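Local coordinates for protein C alpha-dehydrogenase (Sphingobium sp. SYK-6, PDB 4YAG) that binds NADH as a short-chain dehydrogenase/reductase and probably oxidises the C-alpha alcohol of lignin-derived beta-aryl ethers, at residues A[9-14]-A[63-68]; A[15-20]-A[89-94]. All coordinates share one frame; numbering follows the deposited sequence.

Interaction 1: residues A[9-14]-A[63-68]. With NAI (1,4-dihydronicotinamide adenine dinucleotide), chain C.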
ATOM      1  N   PHE A   9     -19.750  10.242  -9.252  1.00 10.25           N
ATOM      2  CA  PHE A   9     -19.062  11.019  -8.242  1.00 10.15           C
ATOM      3  C   PHE A   9     -17.574  10.877  -8.513  1.00  9.72           C
ATOM      4  O   PHE A   9     -17.035   9.750  -8.476  1.00  9.42           O
ATOM      5  CB  PHE A   9     -19.415  10.469  -6.865  1.00 10.14           C
ATOM      6  CG  PHE A   9     -18.773  11.218  -5.716  1.00 10.55           C
ATOM      7  CD1 PHE A   9     -17.566  10.825  -5.200  1.00 10.45           C
ATOM      8  CD2 PHE A   9     -19.391  12.307  -5.161  1.00 10.54           C
ATOM      9  CE1 PHE A   9     -16.989  11.506  -4.145  1.00 11.74           C
ATOM     10  CE2 PHE A   9     -18.818  13.009  -4.110  1.00 12.17           C
ATOM     11  CZ  PHE A   9     -17.627  12.608  -3.596  1.00 12.88           C
ATOM     12  N   ILE A  10     -16.913  11.996  -8.798  1.00 10.61           N
ATOM     13  CA  ILE A  10     -15.528  11.987  -9.254  1.00  9.84           C
ATOM     14  C   ILE A  10     -14.647  12.813  -8.339  1.00 10.35           C
ATOM     15  O   ILE A  10     -14.741  14.041  -8.291  1.00 10.60           O
ATOM     16  CB  ILE A  10     -15.402  12.541 -10.691  1.00 10.57           C
ATOM     17  CG1 ILE A  10     -16.446  11.886 -11.607  1.00 11.26           C
ATOM     18  CG2 ILE A  10     -13.989  12.369 -11.233  1.00 12.08           C
ATOM     19  CD1 ILE A  10     -16.443  12.445 -12.999  1.00 12.78           C
ATOM     20  N   THR A  11     -13.763  12.143  -7.606  1.00  9.12           N
ATOM     21  CA  THR A  11     -12.805  12.884  -6.799  1.00  9.12           C
ATOM     22  C   THR A  11     -11.662  13.375  -7.678  1.00  9.13           C
ATOM     23  O   THR A  11     -11.271  12.735  -8.646  1.00 10.09           O
ATOM     24  CB  THR A  11     -12.263  12.077  -5.640  1.00 10.10           C
ATOM     25  OG1 THR A  11     -11.367  11.081  -6.149  1.00 10.47           O
ATOM     26  CG2 THR A  11     -13.391  11.458  -4.835  1.00  9.70           C
ATOM     27  N   GLY A  12     -11.170  14.570  -7.375  1.00  9.98           N
ATOM     28  CA  GLY A  12     -10.251  15.266  -8.261  1.00 10.21           C
ATOM     29  C   GLY A  12     -10.893  15.550  -9.613  1.00 10.35           C
ATOM     30  O   GLY A  12     -10.205  15.662 -10.627  1.00 11.80           O
ATOM     31  N   GLY A  13     -12.219  15.699  -9.621  1.00 11.58           N
ATOM     32  CA  GLY A  13     -12.970  15.846 -10.847  1.00 11.75           C
ATOM     33  C   GLY A  13     -12.858  17.201 -11.529  1.00 13.44           C
ATOM     34  O   GLY A  13     -13.358  17.380 -12.640  1.00 13.54           O
ATOM     35  N   ALA A  14     -12.199  18.151 -10.874  1.00 12.11           N
ATOM     36  CA  ALA A  14     -12.150  19.518 -11.391  1.00 12.12           C
ATOM     37  C   ALA A  14     -10.838  19.887 -12.080  1.00 12.31           C
ATOM     38  O   ALA A  14     -10.613  21.058 -12.428  1.00 15.60           O
ATOM     39  CB  ALA A  14     -12.450  20.503 -10.262  1.00 15.44           C
ATOM     40  N   LEU A  63     -13.990  19.161  -0.778  1.00 12.20           N
ATOM     41  CA  LEU A  63     -13.675  18.237   0.299  1.00 13.10           C
ATOM     42  C   LEU A  63     -12.262  17.719   0.146  1.00 12.75           C
ATOM     43  O   LEU A  63     -11.642  17.868  -0.896  1.00 12.79           O
ATOM     44  CB  LEU A  63     -14.657  17.062   0.351  1.00 11.77           C
ATOM     45  CG  LEU A  63     -14.837  16.189  -0.877  1.00 13.19           C
ATOM     46  CD1 LEU A  63     -13.652  15.270  -1.146  1.00 15.12           C
ATOM     47  CD2 LEU A  63     -16.107  15.331  -0.731  1.00 15.94           C
ATOM     48  N   ASP A  64     -11.766  17.155   1.240  1.00 12.33           N
ATOM     49  CA  ASP A  64     -10.506  16.409   1.299  1.00 11.01           C
ATOM     50  C   ASP A  64     -10.858  14.919   1.396  1.00  9.98           C
ATOM     51  O   ASP A  64     -11.518  14.515   2.360  1.00 11.28           O
ATOM     52  CB  ASP A  64      -9.768  16.866   2.552  1.00 11.60           C
ATOM     53  CG  ASP A  64      -8.468  16.118   2.816  1.00 12.06           C
ATOM     54  OD1 ASP A  64      -8.079  15.213   2.061  1.00 11.62           O
ATOM     55  OD2 ASP A  64      -7.821  16.487   3.823  1.00 14.10           O
ATOM     56  N   VAL A  65     -10.432  14.112   0.423  1.00 10.91           N
ATOM     57  CA  VAL A  65     -10.778  12.678   0.383  1.00 10.38           C
ATOM     58  C   VAL A  65     -10.238  11.908   1.583  1.00 11.78           C
ATOM     59  O   VAL A  65     -10.700  10.797   1.869  1.00 10.60           O
ATOM     60  CB  VAL A  65     -10.302  11.979  -0.914  1.00 12.03           C
ATOM     61  CG1 VAL A  65     -11.038  12.556  -2.127  1.00 13.25           C
ATOM     62  CG2 VAL A  65      -8.788  12.093  -1.083  1.00 10.98           C
ATOM     63  N   SER A  66      -9.274  12.497   2.283  1.00 10.19           N
ATOM     64  CA  SER A  66      -8.674  11.835   3.442  1.00 10.55           C
ATOM     65  C   SER A  66      -9.399  12.185   4.739  1.00 12.75           C
ATOM     66  O   SER A  66      -9.008  11.754   5.827  1.00 15.50           O
ATOM     67  CB  SER A  66      -7.168  12.103   3.535  1.00 11.54           C
ATOM     68  OG  SER A  66      -6.877  13.450   3.790  1.00 13.08           O
ATOM     69  N   ASP A  67     -10.482  12.954   4.629  1.00 12.26           N
ATOM     70  CA  ASP A  67     -11.311  13.307   5.783  1.00 12.83           C
ATOM     71  C   ASP A  67     -12.578  12.449   5.738  1.00 12.97           C
ATOM     72  O   ASP A  67     -13.482  12.664   4.910  1.00 13.27           O
ATOM     73  CB  ASP A  67     -11.629  14.806   5.773  1.00 13.20           C
ATOM     74  CG  ASP A  67     -12.420  15.259   6.993  1.00 19.42           C
ATOM     75  OD1 ASP A  67     -13.348  14.536   7.432  1.00 16.23           O
ATOM     76  OD2 ASP A  67     -12.145  16.385   7.480  1.00 22.59           O
ATOM     77  N   ARG A  68     -12.647  11.449   6.609  1.00 13.20           N
ATOM     78  CA  ARG A  68     -13.739  10.476   6.536  1.00 11.30           C
ATOM     79  C   ARG A  68     -15.109  11.076   6.827  1.00 12.69           C
ATOM     80  O   ARG A  68     -16.120  10.651   6.229  1.00 13.38           O
ATOM     81  CB  ARG A  68     -13.460   9.277   7.444  1.00 14.29           C
ATOM     82  CG  ARG A  68     -12.312   8.427   6.925  1.00 11.98           C
ATOM     83  CD  ARG A  68     -11.873   7.415   7.961  1.00 13.00           C
ATOM     84  NE  ARG A  68     -10.844   6.547   7.425  1.00 12.73           N
ATOM     85  CZ  ARG A  68     -10.099   5.724   8.166  1.00 11.56           C
ATOM     86  NH1 ARG A  68     -10.235   5.698   9.481  1.00 13.90           N
ATOM     87  NH2 ARG A  68      -9.199   4.962   7.580  1.00 12.97           N
TER
HETATM   88  PA  NAI C 500      -4.518  17.169 -11.137  1.00 12.26           P
HETATM   89  O1A NAI C 500      -3.817  17.844  -9.991  1.00 13.07           O
HETATM   90  O2A NAI C 500      -4.681  17.973 -12.411  1.00 12.85           O
HETATM   91  O5B NAI C 500      -5.935  16.659 -10.683  1.00 12.03           O
HETATM   92  C5B NAI C 500      -6.105  16.145  -9.394  1.00 11.14           C
HETATM   93  C4B NAI C 500      -7.168  16.908  -8.710  1.00 10.90           C
HETATM   94  O4B NAI C 500      -7.352  16.204  -7.439  1.00 10.80           O
HETATM   95  C3B NAI C 500      -6.885  18.316  -8.423  1.00 10.83           C
HETATM   96  O3B NAI C 500      -7.936  19.191  -8.882  1.00 13.10           O
HETATM   97  C2B NAI C 500      -6.694  18.369  -6.987  1.00 11.93           C
HETATM   98  O2B NAI C 500      -7.053  19.627  -6.397  1.00 14.03           O
HETATM   99  C1B NAI C 500      -7.468  17.244  -6.461  1.00 10.04           C
HETATM  100  N9A NAI C 500      -7.027  16.784  -5.171  1.00 10.64           N
HETATM  101  C8A NAI C 500      -5.736  16.619  -4.715  1.00 12.31           C
HETATM  102  N7A NAI C 500      -5.744  16.224  -3.435  1.00 12.13           N
HETATM  103  C5A NAI C 500      -7.045  16.104  -3.019  1.00 10.98           C
HETATM  104  C6A NAI C 500      -7.691  15.746  -1.835  1.00 10.46           C
HETATM  105  N6A NAI C 500      -6.936  15.462  -0.689  1.00 10.89           N
HETATM  106  N1A NAI C 500      -9.048  15.733  -1.777  1.00  9.69           N
HETATM  107  C2A NAI C 500      -9.780  16.068  -2.865  1.00 10.71           C
HETATM  108  N3A NAI C 500      -9.210  16.424  -4.026  1.00  9.74           N
HETATM  109  C4A NAI C 500      -7.863  16.457  -4.129  1.00 10.25           C
HETATM  110  O3  NAI C 500      -3.619  15.896 -11.428  1.00 11.66           O
HETATM  111  PN  NAI C 500      -3.939  14.527 -12.216  1.00 11.74           P
HETATM  112  O1N NAI C 500      -5.179  14.627 -13.094  1.00 11.47           O
HETATM  113  O2N NAI C 500      -2.671  14.220 -12.973  1.00 13.42           O
HETATM  114  O5D NAI C 500      -4.179  13.470 -11.028  1.00 10.97           O
HETATM  115  C5D NAI C 500      -5.249  12.521 -11.058  1.00  9.61           C
HETATM  116  C4D NAI C 500      -4.740  11.180 -10.672  1.00 11.22           C
HETATM  117  O4D NAI C 500      -3.914  10.666 -11.781  1.00 11.28           O
HETATM  118  C3D NAI C 500      -3.889  11.168  -9.479  1.00 10.66           C
HETATM  119  O3D NAI C 500      -4.294  10.079  -8.624  1.00 11.52           O
HETATM  120  C2D NAI C 500      -2.528  10.960  -9.969  1.00 11.62           C
HETATM  121  O2D NAI C 500      -1.715  10.315  -8.981  1.00 12.45           O
HETATM  122  C1D NAI C 500      -2.703  10.117 -11.137  1.00  9.62           C
HETATM  123  N1N NAI C 500      -1.701  10.060 -12.136  1.00 11.56           N
HETATM  124  C2N NAI C 500      -1.388  11.112 -12.963  1.00 11.72           C
HETATM  125  C3N NAI C 500      -0.415  10.954 -13.935  1.00 13.40           C
HETATM  126  C7N NAI C 500      -0.057  12.077 -14.847  1.00 14.73           C
HETATM  127  O7N NAI C 500       0.913  12.009 -15.632  1.00 15.48           O
HETATM  128  N7N NAI C 500      -0.944  13.239 -14.857  1.00 14.12           N
HETATM  129  C4N NAI C 500       0.253   9.752 -14.106  1.00 15.07           C
HETATM  130  C5N NAI C 500      -0.113   8.688 -13.304  1.00 14.07           C
HETATM  131  C6N NAI C 500      -1.081   8.839 -12.345  1.00 13.89           C

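Interaction 2: residues A[15-20]-A[89-94]. With NAI (1,4-dihydronicotinamide adenine dinucleotide), chain C.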
ATOM      1  N   SER A  15      -9.969  18.905 -12.290  1.00 11.81           N
ATOM      2  CA  SER A  15      -8.736  19.145 -13.010  1.00 12.84           C
ATOM      3  C   SER A  15      -8.252  17.856 -13.663  1.00 11.58           C
ATOM      4  O   SER A  15      -8.660  16.757 -13.269  1.00 11.74           O
ATOM      5  CB  SER A  15      -7.664  19.649 -12.043  1.00 16.43           C
ATOM      6  OG  SER A  15      -6.463  19.980 -12.715  1.00 14.62           O
ATOM      7  N   GLY A  16      -7.389  17.997 -14.667  1.00 13.08           N
ATOM      8  CA  GLY A  16      -6.593  16.867 -15.134  1.00 12.62           C
ATOM      9  C   GLY A  16      -7.421  15.667 -15.567  1.00 11.29           C
ATOM     10  O   GLY A  16      -8.421  15.792 -16.273  1.00 12.96           O
ATOM     11  N   ILE A  17      -6.945  14.478 -15.202  1.00 10.72           N
ATOM     12  CA  ILE A  17      -7.596  13.230 -15.584  1.00 10.46           C
ATOM     13  C   ILE A  17      -9.059  13.173 -15.151  1.00 11.74           C
ATOM     14  O   ILE A  17      -9.944  12.803 -15.931  1.00 12.67           O
ATOM     15  CB  ILE A  17      -6.811  12.047 -15.008  1.00 11.06           C
ATOM     16  CG1 ILE A  17      -5.427  11.981 -15.676  1.00 11.18           C
ATOM     17  CG2 ILE A  17      -7.576  10.750 -15.162  1.00 12.51           C
ATOM     18  CD1 ILE A  17      -4.510  10.910 -15.087  1.00 13.24           C
ATOM     19  N   GLY A  18      -9.324  13.542 -13.905  1.00 12.15           N
ATOM     20  CA  GLY A  18     -10.687  13.501 -13.411  1.00  9.98           C
ATOM     21  C   GLY A  18     -11.605  14.364 -14.241  1.00 11.67           C
ATOM     22  O   GLY A  18     -12.751  14.013 -14.503  1.00 12.78           O
ATOM     23  N   PHE A  19     -11.122  15.530 -14.639  1.00 11.68           N
ATOM     24  CA  PHE A  19     -11.936  16.428 -15.431  1.00 11.71           C
ATOM     25  C   PHE A  19     -12.152  15.875 -16.856  1.00 12.03           C
ATOM     26  O   PHE A  19     -13.208  16.062 -17.462  1.00 13.21           O
ATOM     27  CB  PHE A  19     -11.294  17.818 -15.437  1.00 13.12           C
ATOM     28  CG  PHE A  19     -12.046  18.840 -16.239  1.00 16.15           C
ATOM     29  CD1 PHE A  19     -13.280  19.281 -15.827  1.00 17.29           C
ATOM     30  CD2 PHE A  19     -11.499  19.367 -17.394  1.00 20.39           C
ATOM     31  CE1 PHE A  19     -13.972  20.239 -16.580  1.00 18.57           C
ATOM     32  CE2 PHE A  19     -12.185  20.323 -18.130  1.00 23.30           C
ATOM     33  CZ  PHE A  19     -13.413  20.737 -17.715  1.00 20.47           C
ATOM     34  N   GLY A  20     -11.154  15.174 -17.385  1.00 12.41           N
ATOM     35  CA  GLY A  20     -11.290  14.505 -18.671  1.00 12.46           C
ATOM     36  C   GLY A  20     -12.338  13.401 -18.590  1.00 12.34           C
ATOM     37  O   GLY A  20     -13.166  13.247 -19.493  1.00 12.77           O
ATOM     38  N   ILE A  89     -15.638   7.337  -8.969  1.00  9.86           N
ATOM     39  CA  ILE A  89     -14.309   7.525  -9.552  1.00  9.68           C
ATOM     40  C   ILE A  89     -13.404   8.079  -8.450  1.00 10.82           C
ATOM     41  O   ILE A  89     -13.472   9.259  -8.104  1.00 10.73           O
ATOM     42  CB  ILE A  89     -14.290   8.461 -10.788  1.00 12.72           C
ATOM     43  CG1 ILE A  89     -15.376   8.084 -11.810  1.00 12.64           C
ATOM     44  CG2 ILE A  89     -12.880   8.488 -11.380  1.00 13.70           C
ATOM     45  CD1 ILE A  89     -15.132   6.838 -12.565  1.00 16.09           C
ATOM     46  N   ASN A  90     -12.572   7.212  -7.879  1.00  7.99           N
ATOM     47  CA  ASN A  90     -11.639   7.614  -6.843  1.00  8.81           C
ATOM     48  C   ASN A  90     -10.339   7.966  -7.533  1.00 10.05           C
ATOM     49  O   ASN A  90      -9.469   7.112  -7.734  1.00 11.65           O
ATOM     50  CB  ASN A  90     -11.395   6.476  -5.855  1.00  9.64           C
ATOM     51  CG  ASN A  90     -12.644   6.060  -5.115  1.00 10.09           C
ATOM     52  OD1 ASN A  90     -13.273   6.866  -4.433  1.00 12.45           O
ATOM     53  ND2 ASN A  90     -13.006   4.777  -5.226  1.00 10.98           N
ATOM     54  N   ASN A  91     -10.224   9.221  -7.928  1.00  9.68           N
ATOM     55  CA  ASN A  91      -9.159   9.650  -8.823  1.00  9.20           C
ATOM     56  C   ASN A  91      -8.190  10.672  -8.232  1.00 10.17           C
ATOM     57  O   ASN A  91      -7.059  10.773  -8.695  1.00 11.30           O
ATOM     58  CB  ASN A  91      -9.788  10.174 -10.114  1.00  9.39           C
ATOM     59  CG  ASN A  91      -8.873  11.060 -10.898  1.00 10.78           C
ATOM     60  OD1 ASN A  91      -8.053  10.601 -11.707  1.00 12.20           O
ATOM     61  ND2 ASN A  91      -9.013  12.354 -10.679  1.00 10.16           N
ATOM     62  N   ALA A  92      -8.619  11.422  -7.214  1.00  9.42           N
ATOM     63  CA  ALA A  92      -7.756  12.435  -6.632  1.00 10.60           C
ATOM     64  C   ALA A  92      -6.413  11.811  -6.265  1.00  9.10           C
ATOM     65  O   ALA A  92      -6.334  10.690  -5.754  1.00 11.02           O
ATOM     66  CB  ALA A  92      -8.383  13.057  -5.400  1.00  9.74           C
ATOM     67  N   GLY A  93      -5.364  12.593  -6.448  1.00 11.13           N
ATOM     68  CA  GLY A  93      -4.050  12.171  -6.027  1.00 12.07           C
ATOM     69  C   GLY A  93      -3.106  13.321  -6.081  1.00 12.22           C
ATOM     70  O   GLY A  93      -3.410  14.354  -6.677  1.00 11.40           O
ATOM     71  N   ILE A  94      -1.961  13.139  -5.434  1.00 10.43           N
ATOM     72  CA  ILE A  94      -0.939  14.159  -5.368  1.00  9.64           C
ATOM     73  C   ILE A  94       0.440  13.499  -5.568  1.00  9.78           C
ATOM     74  O   ILE A  94       0.573  12.275  -5.545  1.00 10.92           O
ATOM     75  CB  ILE A  94      -0.973  14.946  -4.039  1.00 11.77           C
ATOM     76  CG1 ILE A  94      -1.147  14.034  -2.819  1.00 12.33           C
ATOM     77  CG2 ILE A  94      -2.102  15.976  -4.047  1.00 13.87           C
ATOM     78  CD1 ILE A  94       0.129  13.289  -2.398  1.00 14.08           C
TER
HETATM   79  PA  NAI C 500      -4.518  17.169 -11.137  1.00 12.26           P
HETATM   80  O1A NAI C 500      -3.817  17.844  -9.991  1.00 13.07           O
HETATM   81  O2A NAI C 500      -4.681  17.973 -12.411  1.00 12.85           O
HETATM   82  O5B NAI C 500      -5.935  16.659 -10.683  1.00 12.03           O
HETATM   83  C5B NAI C 500      -6.105  16.145  -9.394  1.00 11.14           C
HETATM   84  C4B NAI C 500      -7.168  16.908  -8.710  1.00 10.90           C
HETATM   85  O4B NAI C 500      -7.352  16.204  -7.439  1.00 10.80           O
HETATM   86  C3B NAI C 500      -6.885  18.316  -8.423  1.00 10.83           C
HETATM   87  O3B NAI C 500      -7.936  19.191  -8.882  1.00 13.10           O
HETATM   88  C2B NAI C 500      -6.694  18.369  -6.987  1.00 11.93           C
HETATM   89  O2B NAI C 500      -7.053  19.627  -6.397  1.00 14.03           O
HETATM   90  C1B NAI C 500      -7.468  17.244  -6.461  1.00 10.04           C
HETATM   91  N9A NAI C 500      -7.027  16.784  -5.171  1.00 10.64           N
HETATM   92  C8A NAI C 500      -5.736  16.619  -4.715  1.00 12.31           C
HETATM   93  N7A NAI C 500      -5.744  16.224  -3.435  1.00 12.13           N
HETATM   94  C5A NAI C 500      -7.045  16.104  -3.019  1.00 10.98           C
HETATM   95  C6A NAI C 500      -7.691  15.746  -1.835  1.00 10.46           C
HETATM   96  N6A NAI C 500      -6.936  15.462  -0.689  1.00 10.89           N
HETATM   97  N1A NAI C 500      -9.048  15.733  -1.777  1.00  9.69           N
HETATM   98  C2A NAI C 500      -9.780  16.068  -2.865  1.00 10.71           C
HETATM   99  N3A NAI C 500      -9.210  16.424  -4.026  1.00  9.74           N
HETATM  100  C4A NAI C 500      -7.863  16.457  -4.129  1.00 10.25           C
HETATM  101  O3  NAI C 500      -3.619  15.896 -11.428  1.00 11.66           O
HETATM  102  PN  NAI C 500      -3.939  14.527 -12.216  1.00 11.74           P
HETATM  103  O1N NAI C 500      -5.179  14.627 -13.094  1.00 11.47           O
HETATM  104  O2N NAI C 500      -2.671  14.220 -12.973  1.00 13.42           O
HETATM  105  O5D NAI C 500      -4.179  13.470 -11.028  1.00 10.97           O
HETATM  106  C5D NAI C 500      -5.249  12.521 -11.058  1.00  9.61           C
HETATM  107  C4D NAI C 500      -4.740  11.180 -10.672  1.00 11.22           C
HETATM  108  O4D NAI C 500      -3.914  10.666 -11.781  1.00 11.28           O
HETATM  109  C3D NAI C 500      -3.889  11.168  -9.479  1.00 10.66           C
HETATM  110  O3D NAI C 500      -4.294  10.079  -8.624  1.00 11.52           O
HETATM  111  C2D NAI C 500      -2.528  10.960  -9.969  1.00 11.62           C
HETATM  112  O2D NAI C 500      -1.715  10.315  -8.981  1.00 12.45           O
HETATM  113  C1D NAI C 500      -2.703  10.117 -11.137  1.00  9.62           C
HETATM  114  N1N NAI C 500      -1.701  10.060 -12.136  1.00 11.56           N
HETATM  115  C2N NAI C 500      -1.388  11.112 -12.963  1.00 11.72           C
HETATM  116  C3N NAI C 500      -0.415  10.954 -13.935  1.00 13.40           C
HETATM  117  C7N NAI C 500      -0.057  12.077 -14.847  1.00 14.73           C
HETATM  118  O7N NAI C 500       0.913  12.009 -15.632  1.00 15.48           O
HETATM  119  N7N NAI C 500      -0.944  13.239 -14.857  1.00 14.12           N
HETATM  120  C4N NAI C 500       0.253   9.752 -14.106  1.00 15.07           C
HETATM  121  C5N NAI C 500      -0.113   8.688 -13.304  1.00 14.07           C
HETATM  122  C6N NAI C 500      -1.081   8.839 -12.345  1.00 13.89           C
HETATM  123  O   HOH W   1      -7.632  14.560 -11.870  1.00 10.66           O

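Interaction 1: residues A[9-14]-A[63-68]
T11 and V65 meet through carbon alone: CG1 of V65 lies 3.8 Å from T11 CB and equally near T11 CG2, the two short side chains crossing at a slant. Two residues earlier on the strand, and so on the same face of it, F9 reaches the same loop with the far end of its ring. Its CG stands opposite the backbone N (chi1 -179°), and CZ comes to 4.2 Å from L63 CD2, a methyl near the ring plane at the edge. These modest apolar contacts join strand 7-11 to the loop that leaves strand 58-62, and beside them lies the adenine of NADH, as expected for a Rossmann fold of the short-chain dehydrogenase family. V65 N donates to adenine N1A over 3.1 Å, nearly straight at 164°. The adenine amino nitrogen N6A donates a hydrogen bond to D64 OD1 at 3.0 Å. S66 also holds that oxygen: OG (2.7 Å) and the backbone N (3.0 Å) both come to D64 OD1 from one face of the carboxylate, the N steeply above its plane and closing an Asx turn. Beyond, R205 forms a salt bridge with D64 OD2 and a hydrogen bond with S66 OG.

Interaction 2: residues A[15-20]-A[89-94]
A water shared by G18 and N91 bridges the two segments: it accepts from G18 N at 2.8 Å and from N91 ND2 at 2.9 Å. The same water stands 2.8 Å from S15 O and 2.7 Å from the pyrophosphate oxygen O1N of NADH, so four polar groups surround it. G18 N and N91 ND2 are both donors and do not bond each other; the water lets them share one acceptor. Around it the packing is close. N91 holds CG roughly opposite its backbone N (chi1 160°), which carries the amide to the start of helix 16-27, where ND2 lies 3.4 Å from G18 CA. G18, with no side chain, lets the amide lie directly against its CA. The other end of the amide, OD1, is 3.5 Å from I17 CG2 and hydrogen-bonds T142 OG1, a partner that probably helps to fix the rotation of the amide.

The coenzyme is gripped from both segments. I17 N donates to O1N over 2.8 Å at 153°, S15 OG reaches O2A of the other phosphate at 2.7 Å, and N91 O accepts from the ribose hydroxyl O3D. Meanwhile I17 CD1 extends to the nicotinamide ribose, and A92 CB lies against the adenine. Residues 11-18 follow the TGxxxGxG glycine-rich pattern and residues 90-93 the NNAG sequence, two hallmarks of the classical short-chain dehydrogenase coenzyme site.

In the fold
Both contacts are buried and lie close together, their centres 9 Å apart, along one extended NADH molecule. Interaction 1 takes the adenine end, pairing apolar side chains with directional bonds to the base; interaction 2 is centred on the pyrophosphate and nicotinamide ribose, where backbone NH groups and a water do much of the work. Strands 7-11 and 87-90 are neighbours in the parallel sheet, joined by backbone bonds such as the probable one from I89 N to F9 O (2.8 Å). A second probable bond, N91 N to T11 OG1 (2.8 Å), couples the two sites directly. Because strand 7-11 runs through the glycine-rich turn into helix 16-27, the segments 9-14 and 15-20 form one continuous run of chain along the coenzyme.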